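Local coordinates for CsuC (Acinetobacter baumannii, PDB 6FJY), which probably acts as the periplasmic chaperone that holds Csu pilus subunits, including the tip adhesin CsuE, ready for assembly at the outer membrane, at residues L80-E94 against Q113-I127. Sequence-based numbering, arbitrary orientation.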
loop_
_atom_site.group_PDB
_atom_site.type_symbol
_atom_site.label_atom_id
_atom_site.label_comp_id
_atom_site.label_asym_id
_atom_site.label_seq_id
_atom_site.Cartn_x
_atom_site.Cartn_y
_atom_site.Cartn_z
ATOM N N LEU A 80 12.636 18.079 5.015
ATOM C CA LEU A 80 12.569 18.427 3.607
ATOM C C LEU A 80 12.184 19.888 3.425
ATOM O O LEU A 80 11.581 20.498 4.315
ATOM C CB LEU A 80 11.563 17.513 2.907
ATOM C CG LEU A 80 11.910 16.044 3.179
ATOM C CD1 LEU A 80 10.746 15.120 2.862
ATOM C CD2 LEU A 80 13.184 15.635 2.431
ATOM N N PRO A 81 12.526 20.482 2.279
ATOM C CA PRO A 81 12.136 21.875 2.032
ATOM C C PRO A 81 10.627 22.039 2.060
ATOM O O PRO A 81 9.869 21.136 1.700
ATOM C CB PRO A 81 12.695 22.163 0.634
ATOM C CG PRO A 81 13.766 21.141 0.439
ATOM C CD PRO A 81 13.323 19.931 1.168
ATOM N N ASP A 82 10.200 23.205 2.525
ATOM C CA ASP A 82 8.783 23.503 2.627
ATOM C C ASP A 82 8.157 23.481 1.238
ATOM O O ASP A 82 8.767 23.923 0.259
ATOM C CB ASP A 82 8.577 24.875 3.291
ATOM C CG ASP A 82 9.215 24.976 4.685
ATOM O OD1 ASP A 82 9.834 23.999 5.153
ATOM O OD2 ASP A 82 9.085 26.046 5.322
ATOM N N GLY A 83 6.939 22.944 1.156
ATOM C CA GLY A 83 6.174 22.922 -0.076
ATOM C C GLY A 83 6.697 22.025 -1.176
ATOM O O GLY A 83 6.398 22.267 -2.345
ATOM N N LYS A 84 7.467 20.988 -0.847
ATOM C CA LYS A 84 8.101 20.160 -1.863
ATOM C C LYS A 84 7.768 18.684 -1.673
ATOM O O LYS A 84 7.783 18.158 -0.552
ATOM C CB LYS A 84 9.626 20.355 -1.868
ATOM C CG LYS A 84 10.119 21.328 -2.950
ATOM C CD LYS A 84 9.491 22.713 -2.804
ATOM C CE LYS A 84 9.660 23.582 -4.049
ATOM N NZ LYS A 84 9.033 24.948 -3.896
ATOM N N GLU A 85 7.485 18.030 -2.795
ATOM C CA GLU A 85 7.290 16.589 -2.862
ATOM C C GLU A 85 8.577 15.938 -3.371
ATOM O O GLU A 85 8.923 16.075 -4.550
ATOM C CB GLU A 85 6.118 16.259 -3.781
ATOM C CG GLU A 85 5.877 14.766 -3.954
ATOM C CD GLU A 85 4.797 14.474 -4.943
ATOM O OE1 GLU A 85 5.043 14.676 -6.157
ATOM O OE2 GLU A 85 3.691 14.058 -4.515
ATOM N N GLN A 86 9.268 15.220 -2.486
ATOM C CA GLN A 86 10.483 14.490 -2.842
ATOM C C GLN A 86 10.135 13.064 -3.260
ATOM O O GLN A 86 9.345 12.380 -2.594
ATOM C CB GLN A 86 11.475 14.440 -1.681
ATOM C CG GLN A 86 11.897 15.777 -1.136
ATOM C CD GLN A 86 12.800 16.556 -2.078
ATOM O OE1 GLN A 86 13.265 16.039 -3.095
ATOM N NE2 GLN A 86 13.049 17.811 -1.737
ATOM N N SER A 87 10.730 12.629 -4.363
ATOM C CA SER A 87 10.442 11.344 -4.972
ATOM C C SER A 87 11.588 10.381 -4.707
ATOM O O SER A 87 12.756 10.772 -4.718
ATOM C CB SER A 87 10.229 11.508 -6.473
ATOM O OG SER A 87 9.247 12.502 -6.716
ATOM N N TYR A 88 11.248 9.123 -4.453
ATOM C CA TYR A 88 12.229 8.090 -4.176
ATOM C C TYR A 88 11.720 6.783 -4.769
ATOM O O TYR A 88 10.531 6.638 -5.065
ATOM C CB TYR A 88 12.448 7.907 -2.672
ATOM C CG TYR A 88 12.835 9.143 -1.920
ATOM C CD1 TYR A 88 11.857 10.015 -1.444
ATOM C CD2 TYR A 88 14.163 9.427 -1.639
ATOM C CE1 TYR A 88 12.190 11.143 -0.735
ATOM C CE2 TYR A 88 14.506 10.559 -0.920
ATOM C CZ TYR A 88 13.511 11.416 -0.478
ATOM O OH TYR A 88 13.844 12.542 0.224
ATOM N N ARG A 89 12.612 5.802 -4.891
ATOM C CA ARG A 89 12.219 4.447 -5.269
ATOM C C ARG A 89 12.655 3.534 -4.143
ATOM O O ARG A 89 13.831 3.543 -3.760
ATOM C CB ARG A 89 12.865 3.981 -6.574
ATOM C CG ARG A 89 12.520 4.805 -7.825
ATOM C CD ARG A 89 11.067 4.769 -8.261
ATOM N NE ARG A 89 10.597 3.446 -8.627
ATOM C CZ ARG A 89 9.465 3.219 -9.279
ATOM N NH1 ARG A 89 8.686 4.228 -9.649
ATOM N NH2 ARG A 89 9.103 1.978 -9.551
ATOM N N LEU A 90 11.702 2.788 -3.587
ATOM C CA LEU A 90 11.996 1.713 -2.651
ATOM C C LEU A 90 12.285 0.452 -3.460
ATOM O O LEU A 90 11.472 0.060 -4.306
ATOM C CB LEU A 90 10.815 1.496 -1.710
ATOM C CG LEU A 90 10.836 0.230 -0.857
ATOM C CD1 LEU A 90 12.045 0.205 0.025
ATOM C CD2 LEU A 90 9.560 0.091 -0.045
ATOM N N ILE A 91 13.451 -0.160 -3.227
ATOM C CA ILE A 91 13.867 -1.360 -3.949
ATOM C C ILE A 91 14.087 -2.480 -2.939
ATOM O O ILE A 91 15.023 -2.425 -2.127
ATOM C CB ILE A 91 15.138 -1.140 -4.778
ATOM C CG1 ILE A 91 14.978 0.009 -5.771
ATOM C CG2 ILE A 91 15.459 -2.422 -5.537
ATOM C CD1 ILE A 91 13.961 -0.253 -6.829
ATOM N N VAL A 92 13.257 -3.515 -3.006
ATOM C CA VAL A 92 13.435 -4.680 -2.149
ATOM C C VAL A 92 13.609 -5.929 -3.010
ATOM O O VAL A 92 12.806 -6.205 -3.915
ATOM C CB VAL A 92 12.311 -4.830 -1.102
ATOM C CG1 VAL A 92 11.304 -3.681 -1.175
ATOM C CG2 VAL A 92 11.689 -6.208 -1.128
ATOM N N ASP A 93 14.703 -6.640 -2.756
ATOM C CA ASP A 93 15.107 -7.826 -3.498
ATOM C C ASP A 93 14.787 -9.067 -2.663
ATOM O O ASP A 93 15.293 -9.207 -1.543
ATOM C CB ASP A 93 16.599 -7.745 -3.803
ATOM C CG ASP A 93 16.914 -6.738 -4.887
ATOM O OD1 ASP A 93 16.409 -6.917 -6.009
ATOM O OD2 ASP A 93 17.651 -5.760 -4.618
ATOM N N GLU A 94 13.958 -9.962 -3.210
ATOM C CA GLU A 94 13.425 -11.120 -2.490
ATOM C C GLU A 94 14.055 -12.397 -3.034
ATOM O O GLU A 94 13.867 -12.735 -4.208
ATOM C CB GLU A 94 11.898 -11.184 -2.614
ATOM C CG GLU A 94 11.198 -12.278 -1.778
ATOM C CD GLU A 94 10.880 -13.540 -2.584
ATOM O OE1 GLU A 94 11.242 -13.603 -3.777
ATOM O OE2 GLU A 94 10.263 -14.473 -2.026
ATOM N N GLN A 113 14.312 -14.910 -8.800
ATOM C CA GLN A 113 14.183 -14.128 -7.586
ATOM C C GLN A 113 13.495 -12.815 -7.938
ATOM O O GLN A 113 13.530 -12.378 -9.090
ATOM C CB GLN A 113 15.547 -13.910 -6.938
ATOM C CG GLN A 113 16.518 -13.119 -7.767
ATOM C CD GLN A 113 17.893 -13.055 -7.122
ATOM O OE1 GLN A 113 18.295 -13.968 -6.400
ATOM N NE2 GLN A 113 18.622 -11.982 -7.388
ATOM N N MET A 114 12.797 -12.238 -6.959
ATOM C CA MET A 114 11.960 -11.062 -7.174
ATOM C C MET A 114 12.697 -9.779 -6.845
ATOM O O MET A 114 13.617 -9.754 -6.024
ATOM C CB MET A 114 10.679 -11.104 -6.332
ATOM C CG MET A 114 9.771 -12.276 -6.588
ATOM S SD MET A 114 9.438 -12.522 -8.311
ATOM C CE MET A 114 10.353 -14.022 -8.426
ATOM N N ARG A 115 12.267 -8.706 -7.501
ATOM C CA ARG A 115 12.704 -7.356 -7.193
ATOM C C ARG A 115 11.499 -6.433 -7.314
ATOM O O ARG A 115 10.861 -6.372 -8.369
ATOM C CB ARG A 115 13.825 -6.916 -8.132
ATOM C CG ARG A 115 14.379 -5.512 -7.867
ATOM C CD ARG A 115 15.617 -5.309 -8.718
ATOM N NE ARG A 115 16.342 -4.085 -8.399
ATOM C CZ ARG A 115 16.674 -3.158 -9.289
ATOM N NH1 ARG A 115 16.351 -3.314 -10.566
ATOM N NH2 ARG A 115 17.340 -2.079 -8.905
ATOM N N TYR A 116 11.182 -5.727 -6.237
ATOM C CA TYR A 116 10.068 -4.790 -6.214
ATOM C C TYR A 116 10.615 -3.378 -6.302
ATOM O O TYR A 116 11.424 -2.968 -5.461
ATOM C CB TYR A 116 9.226 -4.943 -4.948
ATOM C CG TYR A 116 8.421 -6.219 -4.893
ATOM C CD1 TYR A 116 8.984 -7.403 -4.430
ATOM C CD2 TYR A 116 7.087 -6.231 -5.271
ATOM C CE1 TYR A 116 8.243 -8.573 -4.376
ATOM C CE2 TYR A 116 6.337 -7.398 -5.223
ATOM C CZ TYR A 116 6.919 -8.561 -4.775
ATOM O OH TYR A 116 6.182 -9.715 -4.718
ATOM N N SER A 117 10.199 -2.657 -7.337
ATOM C CA SER A 117 10.465 -1.230 -7.470
ATOM C C SER A 117 9.184 -0.499 -7.080
ATOM O O SER A 117 8.158 -0.608 -7.759
ATOM C CB SER A 117 10.913 -0.870 -8.885
ATOM O OG SER A 117 11.229 0.514 -8.961
ATOM N N ILE A 118 9.234 0.213 -5.960
ATOM C CA ILE A 118 8.052 0.760 -5.317
ATOM C C ILE A 118 8.198 2.283 -5.227
ATOM O O ILE A 118 9.217 2.765 -4.730
ATOM C CB ILE A 118 7.826 0.150 -3.926
ATOM C CG1 ILE A 118 7.268 -1.278 -4.076
ATOM C CG2 ILE A 118 6.932 1.029 -3.086
ATOM C CD1 ILE A 118 7.229 -2.050 -2.770
ATOM N N PRO A 119 7.216 3.058 -5.690
ATOM C CA PRO A 119 7.336 4.518 -5.604
ATOM C C PRO A 119 7.103 5.001 -4.182
ATOM O O PRO A 119 6.168 4.576 -3.499
ATOM C CB PRO A 119 6.230 5.008 -6.539
ATOM C CG PRO A 119 5.157 3.941 -6.398
ATOM C CD PRO A 119 5.914 2.645 -6.256
ATOM N N LEU A 120 7.942 5.931 -3.757
ATOM C CA LEU A 120 7.898 6.466 -2.406
ATOM C C LEU A 120 7.975 7.985 -2.467
ATOM O O LEU A 120 8.832 8.536 -3.166
ATOM C CB LEU A 120 9.053 5.906 -1.590
ATOM C CG LEU A 120 9.179 6.483 -0.189
ATOM C CD1 LEU A 120 7.968 6.084 0.696
ATOM C CD2 LEU A 120 10.476 6.042 0.398
ATOM N N PHE A 121 7.059 8.660 -1.777
ATOM C CA PHE A 121 7.033 10.119 -1.770
ATOM C C PHE A 121 7.043 10.663 -0.353
ATOM O O PHE A 121 6.276 10.216 0.498
ATOM C CB PHE A 121 5.813 10.661 -2.502
ATOM C CG PHE A 121 5.767 10.269 -3.937
ATOM C CD1 PHE A 121 6.528 10.941 -4.868
ATOM C CD2 PHE A 121 4.945 9.233 -4.363
ATOM C CE1 PHE A 121 6.493 10.585 -6.212
ATOM C CE2 PHE A 121 4.914 8.873 -5.702
ATOM C CZ PHE A 121 5.682 9.556 -6.626
ATOM N N ALA A 122 7.877 11.676 -0.126
ATOM C CA ALA A 122 7.939 12.368 1.151
ATOM C C ALA A 122 7.699 13.865 0.952
ATOM O O ALA A 122 8.050 14.443 -0.084
ATOM C CB ALA A 122 9.281 12.106 1.845
ATOM N N TYR A 123 7.084 14.487 1.955
ATOM C CA TYR A 123 6.516 15.819 1.814
ATOM C C TYR A 123 7.123 16.778 2.821
ATOM O O TYR A 123 7.239 16.458 4.008
ATOM C CB TYR A 123 4.987 15.780 1.960
ATOM C CG TYR A 123 4.368 15.024 0.816
ATOM C CD1 TYR A 123 4.085 15.669 -0.380
ATOM C CD2 TYR A 123 4.124 13.650 0.905
ATOM C CE1 TYR A 123 3.548 14.973 -1.447
ATOM C CE2 TYR A 123 3.583 12.941 -0.161
ATOM C CZ TYR A 123 3.314 13.600 -1.335
ATOM O OH TYR A 123 2.780 12.928 -2.405
ATOM N N GLY A 124 7.524 17.943 2.326
ATOM C CA GLY A 124 7.862 19.056 3.175
ATOM C C GLY A 124 6.621 19.767 3.670
ATOM O O GLY A 124 5.490 19.399 3.360
ATOM N N LYS A 125 6.852 20.824 4.446
ATOM C CA LYS A 125 5.764 21.510 5.123
ATOM C C LYS A 125 4.819 22.152 4.123
ATOM O O LYS A 125 5.247 22.706 3.108
ATOM C CB LYS A 125 6.326 22.582 6.060
ATOM C CG LYS A 125 7.245 22.031 7.139
ATOM C CD LYS A 125 6.586 20.888 7.904
ATOM C CE LYS A 125 5.379 21.366 8.706
ATOM N NZ LYS A 125 4.732 20.244 9.442
ATOM N N GLY A 126 3.523 22.076 4.413
ATOM C CA GLY A 126 2.545 22.769 3.601
ATOM C C GLY A 126 2.071 22.025 2.379
ATOM O O GLY A 126 1.419 22.637 1.520
ATOM N N ILE A 127 2.419 20.742 2.247
ATOM C CA ILE A 127 2.023 19.923 1.107
ATOM C C ILE A 127 1.983 18.468 1.556
ATOM O O ILE A 127 2.764 18.055 2.418
ATOM C CB ILE A 127 2.989 20.131 -0.079
ATOM C CG1 ILE A 127 2.489 19.419 -1.336
ATOM C CG2 ILE A 127 4.395 19.661 0.293
ATOM C CD1 ILE A 127 3.301 19.771 -2.580
#
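Strands 85-94 and 113-123 run antiparallel, their axes 152° apart and in unbroken register from Glu85-Tyr123 to Glu94-Met114; paired backbone bonds tie Gln86 to Ala122, Tyr88 to Leu120, Leu90 to Ile118, Val92 to Tyr116 and Glu94 to Met114. Beyond the ladder, Gly124 N reaches Lys84 O at 2.9 Å, and Gly83 N reaches Lys125 O at 2.6 Å. On the face carrying Leu90 and Ile118, the two side chains lie alongside each other, CB to CB 4.0 Å, while Ala122 CB sits 3.5 Å from Leu80 CD1 and also meets the Tyr88 ring, whose hydroxyl bonds to Glu54. This hairpin belongs to the immunoglobulin-like N-terminal domain of a PapD-type chaperone, and residues 113-117 add in parallel to a strand of the neighbouring protein chain, as expected of donor-strand complementation. The opposite face is more polar. Arg89, bent at chi2 and chi3 (-65° and -62°), curls back over Pro119 N; its NH2 meets Ser117 OG at 2.6 Å, nearly in the guanidinium plane, and NE adds a weak bond. The same NH2 also makes a salt bridge to a backbone group of the neighbouring protein chain, probably its C-terminal carboxylate, the group that PapD-type chaperones anchor. Toward the turns, Tyr123 OH donates to the anti lone pair of Glu85 OE2 at 2.6 Å, while Glu85 CG packs 3.4 Å from Tyr123 CE1; Phe172 N holds the other carboxylate oxygen.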